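Local coordinates for putative CRISPR-associated endoribonuclease-like protein Cas6 (Pyrococcus furiosus, PDB 3UFC), which binds CRISPR RNA and, as a member of the Cas6 family, probably belongs to the CRISPR antiviral defence and probably has hydrolase activity on ester bonds, at residues Phe183-Lys189 against Met207-Gly213; Ile127-Pro133 against Phe234-Ile240; Val135-Val139 against His148-Tyr152. All coordinates share one frame. Numbering follows the deposited sequence.

Contact 1: Phe183-Lys189 against Met207-Gly213; sequences FRIELIK and MVFRYYG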
loop_
_atom_site.group_PDB
_atom_site.type_symbol
_atom_site.label_atom_id
_atom_site.label_comp_id
_atom_site.label_asym_id
_atom_site.label_seq_id
_atom_site.Cartn_x
_atom_site.Cartn_y
_atom_site.Cartn_z
ATOM N N PHE A 183 15.720 -1.537 14.068
ATOM C CA PHE A 183 14.794 -2.658 13.974
ATOM C C PHE A 183 15.345 -3.735 13.058
ATOM O O PHE A 183 16.242 -3.485 12.257
ATOM C CB PHE A 183 13.416 -2.197 13.468
ATOM C CG PHE A 183 13.368 -1.861 11.992
ATOM C CD1 PHE A 183 13.157 -2.853 11.042
ATOM C CD2 PHE A 183 13.488 -0.543 11.564
ATOM C CE1 PHE A 183 13.060 -2.535 9.677
ATOM C CE2 PHE A 183 13.394 -0.215 10.203
ATOM C CZ PHE A 183 13.178 -1.215 9.262
ATOM N N ARG A 184 14.807 -4.940 13.193
ATOM C CA ARG A 184 15.209 -6.064 12.363
ATOM C C ARG A 184 13.942 -6.840 12.032
ATOM O O ARG A 184 12.890 -6.609 12.630
ATOM C CB ARG A 184 16.202 -6.971 13.107
ATOM C CG ARG A 184 15.658 -7.599 14.385
ATOM C CD ARG A 184 16.609 -8.667 14.939
ATOM N NE ARG A 184 16.168 -9.186 16.235
ATOM C CZ ARG A 184 16.161 -8.478 17.362
ATOM N NH1 ARG A 184 16.573 -7.217 17.363
ATOM N NH2 ARG A 184 15.737 -9.028 18.494
ATOM N N ILE A 185 14.031 -7.746 11.070
ATOM C CA ILE A 185 12.872 -8.539 10.689
ATOM C C ILE A 185 13.285 -9.969 10.417
ATOM O O ILE A 185 14.439 -10.238 10.084
ATOM C CB ILE A 185 12.198 -8.008 9.397
ATOM C CG1 ILE A 185 13.111 -8.263 8.191
ATOM C CG2 ILE A 185 11.892 -6.519 9.530
ATOM C CD1 ILE A 185 12.404 -8.135 6.859
ATOM N N GLU A 186 12.345 -10.889 10.570
ATOM C CA GLU A 186 12.627 -12.278 10.268
ATOM C C GLU A 186 11.504 -12.757 9.363
ATOM O O GLU A 186 10.325 -12.691 9.716
ATOM C CB GLU A 186 12.737 -13.127 11.541
ATOM C CG GLU A 186 11.469 -13.348 12.328
ATOM C CD GLU A 186 11.700 -14.263 13.523
ATOM O OE1 GLU A 186 12.170 -15.403 13.319
ATOM O OE2 GLU A 186 11.417 -13.849 14.664
ATOM N N LEU A 187 11.885 -13.205 8.172
ATOM C CA LEU A 187 10.935 -13.680 7.178
ATOM C C LEU A 187 10.222 -14.951 7.608
ATOM O O LEU A 187 10.852 -15.899 8.067
ATOM C CB LEU A 187 11.652 -13.954 5.859
ATOM C CG LEU A 187 11.261 -13.162 4.614
ATOM C CD1 LEU A 187 11.780 -13.923 3.407
ATOM C CD2 LEU A 187 9.752 -12.988 4.516
ATOM N N ILE A 188 8.904 -14.966 7.448
ATOM C CA ILE A 188 8.110 -16.136 7.788
ATOM C C ILE A 188 7.571 -16.756 6.499
ATOM O O ILE A 188 7.664 -17.965 6.302
ATOM C CB ILE A 188 6.944 -15.766 8.722
ATOM C CG1 ILE A 188 7.499 -15.253 10.056
ATOM C CG2 ILE A 188 6.048 -16.976 8.942
ATOM C CD1 ILE A 188 6.435 -14.800 11.030
ATOM N N LYS A 189 7.016 -15.920 5.623
ATOM C CA LYS A 189 6.479 -16.372 4.338
ATOM C C LYS A 189 6.889 -15.358 3.273
ATOM O O LYS A 189 7.013 -14.170 3.562
ATOM C CB LYS A 189 4.950 -16.466 4.386
ATOM C CG LYS A 189 4.395 -17.433 5.425
ATOM C CD LYS A 189 2.869 -17.419 5.410
ATOM C CE LYS A 189 2.282 -18.287 6.514
ATOM N NZ LYS A 189 2.680 -19.718 6.381
ATOM N N MET A 207 4.570 -10.660 1.760
ATOM C CA MET A 207 5.263 -11.379 2.815
ATOM C C MET A 207 4.665 -11.290 4.205
ATOM O O MET A 207 3.879 -10.397 4.516
ATOM C CB MET A 207 6.719 -10.882 2.871
ATOM C CG MET A 207 6.847 -9.356 3.068
ATOM S SD MET A 207 8.515 -8.618 2.775
ATOM C CE MET A 207 9.305 -8.900 4.348
ATOM N N VAL A 208 5.049 -12.255 5.031
ATOM C CA VAL A 208 4.646 -12.294 6.424
ATOM C C VAL A 208 6.000 -12.255 7.117
ATOM O O VAL A 208 6.895 -13.035 6.782
ATOM C CB VAL A 208 3.907 -13.604 6.786
ATOM C CG1 VAL A 208 3.663 -13.658 8.291
ATOM C CG2 VAL A 208 2.583 -13.677 6.037
ATOM N N PHE A 209 6.172 -11.327 8.046
ATOM C CA PHE A 209 7.442 -11.216 8.739
ATOM C C PHE A 209 7.258 -10.749 10.160
ATOM O O PHE A 209 6.301 -10.045 10.475
ATOM C CB PHE A 209 8.382 -10.239 8.015
ATOM C CG PHE A 209 7.856 -8.824 7.926
ATOM C CD1 PHE A 209 6.869 -8.485 7.000
ATOM C CD2 PHE A 209 8.362 -7.826 8.754
ATOM C CE1 PHE A 209 6.399 -7.172 6.900
ATOM C CE2 PHE A 209 7.900 -6.513 8.661
ATOM C CZ PHE A 209 6.913 -6.189 7.726
ATOM N N ARG A 210 8.180 -11.155 11.024
ATOM C CA ARG A 210 8.131 -10.735 12.414
ATOM C C ARG A 210 9.074 -9.540 12.510
ATOM O O ARG A 210 10.220 -9.606 12.069
ATOM C CB ARG A 210 8.587 -11.871 13.344
ATOM C CG ARG A 210 8.491 -11.517 14.824
ATOM C CD ARG A 210 8.826 -12.689 15.750
ATOM N NE ARG A 210 7.790 -13.718 15.777
ATOM C CZ ARG A 210 7.832 -14.847 15.078
ATOM N NH1 ARG A 210 8.864 -15.105 14.289
ATOM N NH2 ARG A 210 6.841 -15.722 15.174
ATOM N N TYR A 211 8.571 -8.443 13.063
ATOM C CA TYR A 211 9.334 -7.207 13.225
ATOM C C TYR A 211 9.818 -7.074 14.669
ATOM O O TYR A 211 9.040 -7.284 15.599
ATOM C CB TYR A 211 8.429 -6.015 12.879
ATOM C CG TYR A 211 9.012 -4.638 13.145
ATOM C CD1 TYR A 211 9.487 -3.846 12.100
ATOM C CD2 TYR A 211 9.045 -4.110 14.435
ATOM C CE1 TYR A 211 9.974 -2.558 12.330
ATOM C CE2 TYR A 211 9.531 -2.824 14.677
ATOM C CZ TYR A 211 9.991 -2.054 13.621
ATOM O OH TYR A 211 10.443 -0.776 13.855
ATOM N N TYR A 212 11.092 -6.721 14.848
ATOM C CA TYR A 212 11.679 -6.526 16.180
ATOM C C TYR A 212 12.306 -5.142 16.277
ATOM O O TYR A 212 13.152 -4.790 15.457
ATOM C CB TYR A 212 12.812 -7.522 16.467
ATOM C CG TYR A 212 12.424 -8.973 16.583
ATOM C CD1 TYR A 212 12.259 -9.763 15.450
ATOM C CD2 TYR A 212 12.256 -9.568 17.836
ATOM C CE1 TYR A 212 11.940 -11.110 15.557
ATOM C CE2 TYR A 212 11.935 -10.916 17.955
ATOM C CZ TYR A 212 11.779 -11.680 16.811
ATOM O OH TYR A 212 11.459 -13.012 16.919
ATOM N N GLY A 213 11.921 -4.357 17.275
ATOM C CA GLY A 213 12.554 -3.056 17.403
ATOM C C GLY A 213 11.717 -1.827 17.666
ATOM O O GLY A 213 10.716 -1.869 18.377
#

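Contact 2: Ile127-Pro133 against Phe234-Ile240; sequences IFSTLSP and FGMVKII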
loop_
_atom_site.group_PDB
_atom_site.type_symbol
_atom_site.label_atom_id
_atom_site.label_comp_id
_atom_site.label_asym_id
_atom_site.label_seq_id
_atom_site.Cartn_x
_atom_site.Cartn_y
_atom_site.Cartn_z
ATOM N N ILE A 127 3.957 -9.241 14.220
ATOM C CA ILE A 127 3.975 -10.107 13.057
ATOM C C ILE A 127 3.113 -9.339 12.058
ATOM O O ILE A 127 1.945 -9.051 12.330
ATOM C CB ILE A 127 3.341 -11.477 13.321
ATOM C CG1 ILE A 127 4.177 -12.259 14.338
ATOM C CG2 ILE A 127 3.286 -12.270 12.020
ATOM C CD1 ILE A 127 3.609 -13.629 14.634
ATOM N N PHE A 128 3.703 -8.983 10.922
ATOM C CA PHE A 128 2.993 -8.232 9.889
ATOM C C PHE A 128 2.752 -9.088 8.651
ATOM O O PHE A 128 3.564 -9.949 8.307
ATOM C CB PHE A 128 3.798 -6.988 9.469
ATOM C CG PHE A 128 3.874 -5.907 10.519
ATOM C CD1 PHE A 128 5.105 -5.527 11.053
ATOM C CD2 PHE A 128 2.725 -5.237 10.943
ATOM C CE1 PHE A 128 5.194 -4.495 11.990
ATOM C CE2 PHE A 128 2.797 -4.203 11.878
ATOM C CZ PHE A 128 4.034 -3.827 12.404
ATOM N N SER A 129 1.631 -8.844 7.981
ATOM C CA SER A 129 1.304 -9.560 6.758
ATOM C C SER A 129 0.896 -8.507 5.730
ATOM O O SER A 129 0.086 -7.627 6.021
ATOM C CB SER A 129 0.160 -10.552 6.992
ATOM O OG SER A 129 -0.056 -11.331 5.828
ATOM N N THR A 130 1.455 -8.604 4.526
ATOM C CA THR A 130 1.181 -7.631 3.475
ATOM C C THR A 130 -0.214 -7.666 2.870
ATOM O O THR A 130 -0.766 -8.740 2.622
ATOM C CB THR A 130 2.191 -7.777 2.305
ATOM O OG1 THR A 130 2.225 -9.140 1.862
ATOM C CG2 THR A 130 3.585 -7.363 2.745
ATOM N N LEU A 131 -0.772 -6.476 2.647
ATOM C CA LEU A 131 -2.066 -6.323 1.991
ATOM C C LEU A 131 -1.735 -5.813 0.575
ATOM O O LEU A 131 -2.554 -5.879 -0.339
ATOM C CB LEU A 131 -2.951 -5.326 2.749
ATOM C CG LEU A 131 -3.393 -5.817 4.137
ATOM C CD1 LEU A 131 -4.313 -4.788 4.776
ATOM C CD2 LEU A 131 -4.104 -7.167 4.007
ATOM N N SER A 132 -0.525 -5.277 0.426
ATOM C CA SER A 132 0.008 -4.814 -0.861
ATOM C C SER A 132 1.518 -5.072 -0.749
ATOM O O SER A 132 2.080 -4.993 0.341
ATOM C CB SER A 132 -0.315 -3.331 -1.137
ATOM O OG SER A 132 0.074 -2.455 -0.096
ATOM N N PRO A 133 2.185 -5.403 -1.870
ATOM C CA PRO A 133 3.626 -5.697 -1.893
ATOM C C PRO A 133 4.563 -4.638 -1.326
ATOM O O PRO A 133 4.380 -3.448 -1.552
ATOM C CB PRO A 133 3.913 -5.966 -3.377
ATOM C CG PRO A 133 2.581 -6.368 -3.939
ATOM C CD PRO A 133 1.633 -5.419 -3.236
ATOM N N PHE A 234 1.350 0.397 -2.263
ATOM C CA PHE A 234 2.319 -0.607 -1.843
ATOM C C PHE A 234 2.678 -0.557 -0.367
ATOM O O PHE A 234 2.503 0.465 0.295
ATOM C CB PHE A 234 3.624 -0.450 -2.639
ATOM C CG PHE A 234 3.489 -0.780 -4.093
ATOM C CD1 PHE A 234 3.122 0.199 -5.014
ATOM C CD2 PHE A 234 3.698 -2.081 -4.538
ATOM C CE1 PHE A 234 2.961 -0.117 -6.370
ATOM C CE2 PHE A 234 3.541 -2.410 -5.889
ATOM C CZ PHE A 234 3.172 -1.423 -6.804
ATOM N N GLY A 235 3.188 -1.678 0.131
ATOM C CA GLY A 235 3.655 -1.758 1.505
ATOM C C GLY A 235 2.657 -1.765 2.642
ATOM O O GLY A 235 3.055 -1.669 3.803
ATOM N N MET A 236 1.372 -1.883 2.339
ATOM C CA MET A 236 0.389 -1.891 3.413
ATOM C C MET A 236 0.398 -3.249 4.090
ATOM O O MET A 236 0.479 -4.275 3.424
ATOM C CB MET A 236 -1.013 -1.587 2.884
ATOM C CG MET A 236 -2.015 -1.364 4.014
ATOM S SD MET A 236 -3.641 -0.835 3.455
ATOM C CE MET A 236 -4.503 -0.702 5.097
ATOM N N VAL A 237 0.324 -3.248 5.417
ATOM C CA VAL A 237 0.321 -4.495 6.166
ATOM C C VAL A 237 -0.782 -4.518 7.216
ATOM O O VAL A 237 -1.360 -3.488 7.557
ATOM C CB VAL A 237 1.660 -4.714 6.914
ATOM C CG1 VAL A 237 2.809 -4.861 5.930
ATOM C CG2 VAL A 237 1.918 -3.554 7.853
ATOM N N LYS A 238 -1.059 -5.712 7.719
ATOM C CA LYS A 238 -2.040 -5.899 8.781
ATOM C C LYS A 238 -1.298 -6.674 9.863
ATOM O O LYS A 238 -0.255 -7.272 9.593
ATOM C CB LYS A 238 -3.225 -6.732 8.298
ATOM C CG LYS A 238 -2.875 -8.171 7.964
ATOM C CD LYS A 238 -4.125 -8.937 7.560
ATOM C CE LYS A 238 -3.795 -10.343 7.092
ATOM N NZ LYS A 238 -5.025 -11.063 6.647
ATOM N N ILE A 239 -1.825 -6.658 11.079
ATOM C CA ILE A 239 -1.211 -7.388 12.180
ATOM C C ILE A 239 -1.891 -8.744 12.334
ATOM O O ILE A 239 -3.104 -8.856 12.171
ATOM C CB ILE A 239 -1.352 -6.612 13.509
ATOM C CG1 ILE A 239 -0.436 -5.389 13.490
ATOM C CG2 ILE A 239 -1.017 -7.518 14.696
ATOM C CD1 ILE A 239 -0.586 -4.499 14.692
ATOM N N ILE A 240 -1.107 -9.777 12.617
ATOM C CA ILE A 240 -1.660 -11.107 12.839
ATOM C C ILE A 240 -1.133 -11.615 14.176
ATOM O O ILE A 240 0.037 -11.418 14.510
ATOM C CB ILE A 240 -1.297 -12.103 11.707
ATOM C CG1 ILE A 240 0.206 -12.140 11.488
ATOM C CG2 ILE A 240 -2.007 -11.713 10.416
ATOM C CD1 ILE A 240 0.620 -13.040 10.335
HETATM O O HOH W 1 1.741 -9.453 16.159
#

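Contact 3: Val135-Val139 against His148-Tyr152; sequences VVRTV and HWDLY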
loop_
_atom_site.group_PDB
_atom_site.type_symbol
_atom_site.label_atom_id
_atom_site.label_comp_id
_atom_site.label_asym_id
_atom_site.label_seq_id
_atom_site.Cartn_x
_atom_site.Cartn_y
_atom_site.Cartn_z
ATOM N N VAL A 135 7.957 -2.707 -1.338
ATOM C CA VAL A 135 8.980 -2.332 -2.305
ATOM C C VAL A 135 10.178 -1.690 -1.609
ATOM O O VAL A 135 10.029 -0.746 -0.836
ATOM C CB VAL A 135 8.417 -1.322 -3.334
ATOM C CG1 VAL A 135 9.507 -0.919 -4.335
ATOM C CG2 VAL A 135 7.225 -1.940 -4.073
ATOM N N VAL A 136 11.363 -2.227 -1.875
ATOM C CA VAL A 136 12.600 -1.703 -1.307
ATOM C C VAL A 136 13.612 -1.715 -2.440
ATOM O O VAL A 136 13.913 -2.770 -3.004
ATOM C CB VAL A 136 13.128 -2.584 -0.154
ATOM C CG1 VAL A 136 14.430 -1.996 0.385
ATOM C CG2 VAL A 136 12.082 -2.672 0.970
ATOM N N ARG A 137 14.140 -0.545 -2.773
ATOM C CA ARG A 137 15.081 -0.452 -3.879
ATOM C C ARG A 137 16.442 0.132 -3.537
ATOM O O ARG A 137 16.646 0.717 -2.473
ATOM C CB ARG A 137 14.454 0.376 -5.002
ATOM C CG ARG A 137 13.095 -0.130 -5.434
ATOM C CD ARG A 137 12.071 0.986 -5.430
ATOM N NE ARG A 137 12.185 1.877 -6.578
ATOM C CZ ARG A 137 11.872 1.538 -7.825
ATOM N NH1 ARG A 137 11.427 0.321 -8.095
ATOM N NH2 ARG A 137 11.981 2.425 -8.803
ATOM N N THR A 138 17.371 -0.048 -4.468
ATOM C CA THR A 138 18.721 0.469 -4.340
ATOM C C THR A 138 19.127 0.907 -5.745
ATOM O O THR A 138 18.390 0.678 -6.704
ATOM C CB THR A 138 19.694 -0.605 -3.810
ATOM O OG1 THR A 138 20.988 -0.020 -3.619
ATOM C CG2 THR A 138 19.802 -1.764 -4.777
ATOM N N VAL A 139 20.283 1.543 -5.871
ATOM C CA VAL A 139 20.743 2.007 -7.174
ATOM C C VAL A 139 21.847 1.129 -7.751
ATOM O O VAL A 139 22.860 0.885 -7.098
ATOM C CB VAL A 139 21.261 3.462 -7.092
ATOM C CG1 VAL A 139 21.862 3.881 -8.422
ATOM C CG2 VAL A 139 20.122 4.395 -6.719
ATOM N N HIS A 148 16.983 1.974 -11.005
ATOM C CA HIS A 148 16.559 1.451 -9.717
ATOM C C HIS A 148 16.526 -0.065 -9.761
ATOM O O HIS A 148 16.150 -0.662 -10.769
ATOM C CB HIS A 148 15.182 2.001 -9.341
ATOM C CG HIS A 148 15.211 3.425 -8.880
ATOM N ND1 HIS A 148 14.068 4.139 -8.589
ATOM C CD2 HIS A 148 16.248 4.265 -8.646
ATOM C CE1 HIS A 148 14.399 5.357 -8.198
ATOM N NE2 HIS A 148 15.716 5.459 -8.223
ATOM N N TRP A 149 16.948 -0.681 -8.666
ATOM C CA TRP A 149 16.965 -2.125 -8.567
ATOM C C TRP A 149 16.109 -2.550 -7.374
ATOM O O TRP A 149 16.393 -2.183 -6.233
ATOM C CB TRP A 149 18.402 -2.620 -8.402
ATOM C CG TRP A 149 18.523 -4.097 -8.519
ATOM C CD1 TRP A 149 18.486 -5.009 -7.504
ATOM C CD2 TRP A 149 18.631 -4.850 -9.732
ATOM N NE1 TRP A 149 18.561 -6.286 -8.010
ATOM C CE2 TRP A 149 18.650 -6.216 -9.377
ATOM C CE3 TRP A 149 18.711 -4.501 -11.088
ATOM C CZ2 TRP A 149 18.746 -7.237 -10.328
ATOM C CZ3 TRP A 149 18.805 -5.518 -12.035
ATOM C CH2 TRP A 149 18.821 -6.869 -11.648
ATOM N N ASP A 150 15.057 -3.313 -7.655
ATOM C CA ASP A 150 14.140 -3.791 -6.625
ATOM C C ASP A 150 14.722 -4.968 -5.856
ATOM O O ASP A 150 15.173 -5.956 -6.444
ATOM C CB ASP A 150 12.804 -4.177 -7.268
ATOM C CG ASP A 150 12.131 -2.997 -7.940
ATOM O OD1 ASP A 150 11.219 -3.200 -8.768
ATOM O OD2 ASP A 150 12.521 -1.852 -7.631
ATOM N N LEU A 151 14.703 -4.849 -4.533
ATOM C CA LEU A 151 15.244 -5.875 -3.651
ATOM C C LEU A 151 14.160 -6.711 -2.981
ATOM O O LEU A 151 13.005 -6.293 -2.890
ATOM C CB LEU A 151 16.111 -5.216 -2.575
ATOM C CG LEU A 151 17.282 -4.372 -3.094
ATOM C CD1 LEU A 151 17.874 -3.558 -1.955
ATOM C CD2 LEU A 151 18.341 -5.286 -3.721
ATOM N N TYR A 152 14.560 -7.893 -2.512
ATOM C CA TYR A 152 13.677 -8.833 -1.825
ATOM C C TYR A 152 14.323 -9.159 -0.480
ATOM O O TYR A 152 15.523 -8.950 -0.301
ATOM C CB TYR A 152 13.530 -10.113 -2.641
ATOM C CG TYR A 152 13.073 -9.883 -4.061
ATOM C CD1 TYR A 152 11.745 -9.579 -4.347
ATOM C CD2 TYR A 152 13.974 -9.970 -5.124
ATOM C CE1 TYR A 152 11.320 -9.375 -5.656
ATOM C CE2 TYR A 152 13.561 -9.763 -6.438
ATOM C CZ TYR A 152 12.233 -9.470 -6.696
ATOM O OH TYR A 152 11.812 -9.299 -7.991
HETATM O O HOH W 2 11.334 -4.302 -3.978
#

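Contact 1: Phe183-Lys189 against Met207-Gly213
This contact is the open end of the long antiparallel beta hairpin 183-197/200-213, in the C-terminal ferredoxin-like half of the Cas6 protein. Backbone pairs set the register: Arg-184 N to Tyr-212 O is 2.8 Å, Glu-186 N to Arg-210 O 2.9 Å, and each has a return bond. A classic beta bulge then shifts it, Ile-188 N (2.9 Å) and Lys-189 N (3.1 Å) both donating to Val-208 O.

Side chains alternate between the two faces, and their rotamers aim them across the strands. On the face of Arg-184, Glu-186, Arg-210 and Tyr-212, the p-t chi1/chi2 of Arg-184 lays its guanidinium flat on the Tyr-212 ring, centres 4.5 Å apart and planes at 11°. Glu-186, also p-t, reaches across to form a salt bridge, OE2 to Arg-210 NH1 at 2.9 Å. Tyr-212 OH donates to Glu-186 OE2 at a modelled 2.4 Å, very short, the hydroxyl being less surely placed. Ile-188, the extra residue of the bulge, points its CB toward strand 207-213 and sets CD1 over one face of the Arg-210 guanidinium.

On the other face the t rotamer of Tyr-211 brings its OH within 3.3 Å of Phe-183 CB; the rings are nearly parallel (20°) but slid apart, centroids 5.0 Å apart. Helices 158-174 and 215-224 pack against Phe-183, and Tyr-211 OH bonds to Ser-214 O. Further along, Ile-185 CG2 lies 3.8 Å from Phe-209 CD2.

Contact 2: Ile127-Pro133 against Phe234-Ile240
Strand 237-239 is one edge of the four-stranded antiparallel sheet in the C-terminal ferredoxin-like half, and pairs with the interior strand 125-130. The shortest polar contacts lie where both segments leave the sheet. Leu-131 N donates to Met-236 O at 2.6 Å with an almost linear angle of 178°, while Ser-132 N reaches the same oxygen only weakly. Gly-235 N donates to Pro-133 O at 2.7 Å, and Met-236 N donates to Ser-132 OG at 2.8 Å; the p rotamer of Ser-132 brings its hydroxyl to that amide. This hydroxyl also bonds to Phe-54 O, and Phe-234 O to Thr-53 OG1, so the loop ends are tied to strand 53-59 of the five-stranded sheet.

Regular pairing follows. Ser-129 and Lys-238 form a hydrogen-bonded pair, Ser-129 N to Lys-238 O 2.9 Å and Lys-238 N to Ser-129 O 2.8 Å, and Ile-240 N donates to Ile-127 O at 3.2 Å. The axes of segments 127-130 and 237-239 run at 142°, so the antiparallel pair is strongly twisted.

Packing completes the contact. Phe-128 lies on the same face as Val-237 and Ile-239: its CD2 is 3.6 Å from Val-237 CG2, and its CE2 is 3.8 Å from Ile-239 CG1. Phe-226 meets this ring too. Near the other end, Leu-131 CD1 approaches Met-236 CE at 4.1 Å. Beyond the last strand pair a water extends the link, accepting from Ile-127 N at 3.0 Å and donating to Ile-240 O at 3.1 Å.

Contact 3: Val135-Val139 against His148-Tyr152
Strands 136-142 and 145-151 form an antiparallel beta hairpin that is its own two-stranded sheet, separate in strand pairing from the larger sheets, and this contact is its base, the end nearer the body of the protein. The axes of the short segments 136-139 and 148-151 approach to 4.5 Å at 142°, well short of exactly antiparallel.

Among backbone bonds, Thr-138 and Trp-149 make a full hydrogen-bonded pair: Thr-138 N to Trp-149 O is 2.9 Å and Trp-149 N to Thr-138 O is 2.8 Å. Toward the base, Leu-151 N donates to Val-136 O at 2.7 Å. A CA-H...O contact joins Arg-137 CA to Trp-149 O at 3.2 Å, as expected where Arg-137 faces Asp-150 in a non-hydrogen-bonded pair.

The polar side chains gather on one face around Arg-137. Its NH2 donates to His-148 ND1 at 2.7 Å, and its NH1 forms a salt bridge to Asp-150 OD2, modelled at 2.5 Å, although the position of that oxygen is less certain. The guanidinium thus spans two residues of the opposite strand. Asp-150 OD1 has a second partner, Arg-203 N on strand 200-213.

Apolar contacts occupy the opposite face. Thr-138 CG2 lies 3.9 Å from Leu-151 CD1, and Val-136 CG1 is 4.4 Å from the same methyl. Val-136, Thr-138 and Leu-151 also touch Arg-161 of helix 158-174, which places this face against the domain body.

At the base of the hairpin a water lies 3.0 Å from Val-136 N, from which it accepts, and 2.8 Å from Leu-151 O, which it probably bonds.

In the fold
From the N terminus, the chain first builds the five-stranded sheet, then enters strand 125-130, where contact 2 opens. It closes only with strand 237-239, some hundred residues later, and the other two contacts form within that loop. Contact 3 closes first, as a local hairpin; contact 1 follows in series, closing the hairpin 183-197/200-213. None cross. Contacts 1 and 2 share a sheet, since strands 200-213 and 125-130 are neighbours, joined by Phe-128 N to Phe-209 O at 2.8 Å. Contact 3 touches contact 2 through Val-135 CG2 and Phe-234 CD2, 3.6 Å apart, whereas contacts 1 and 3 remain about 7 Å apart at their nearest atoms.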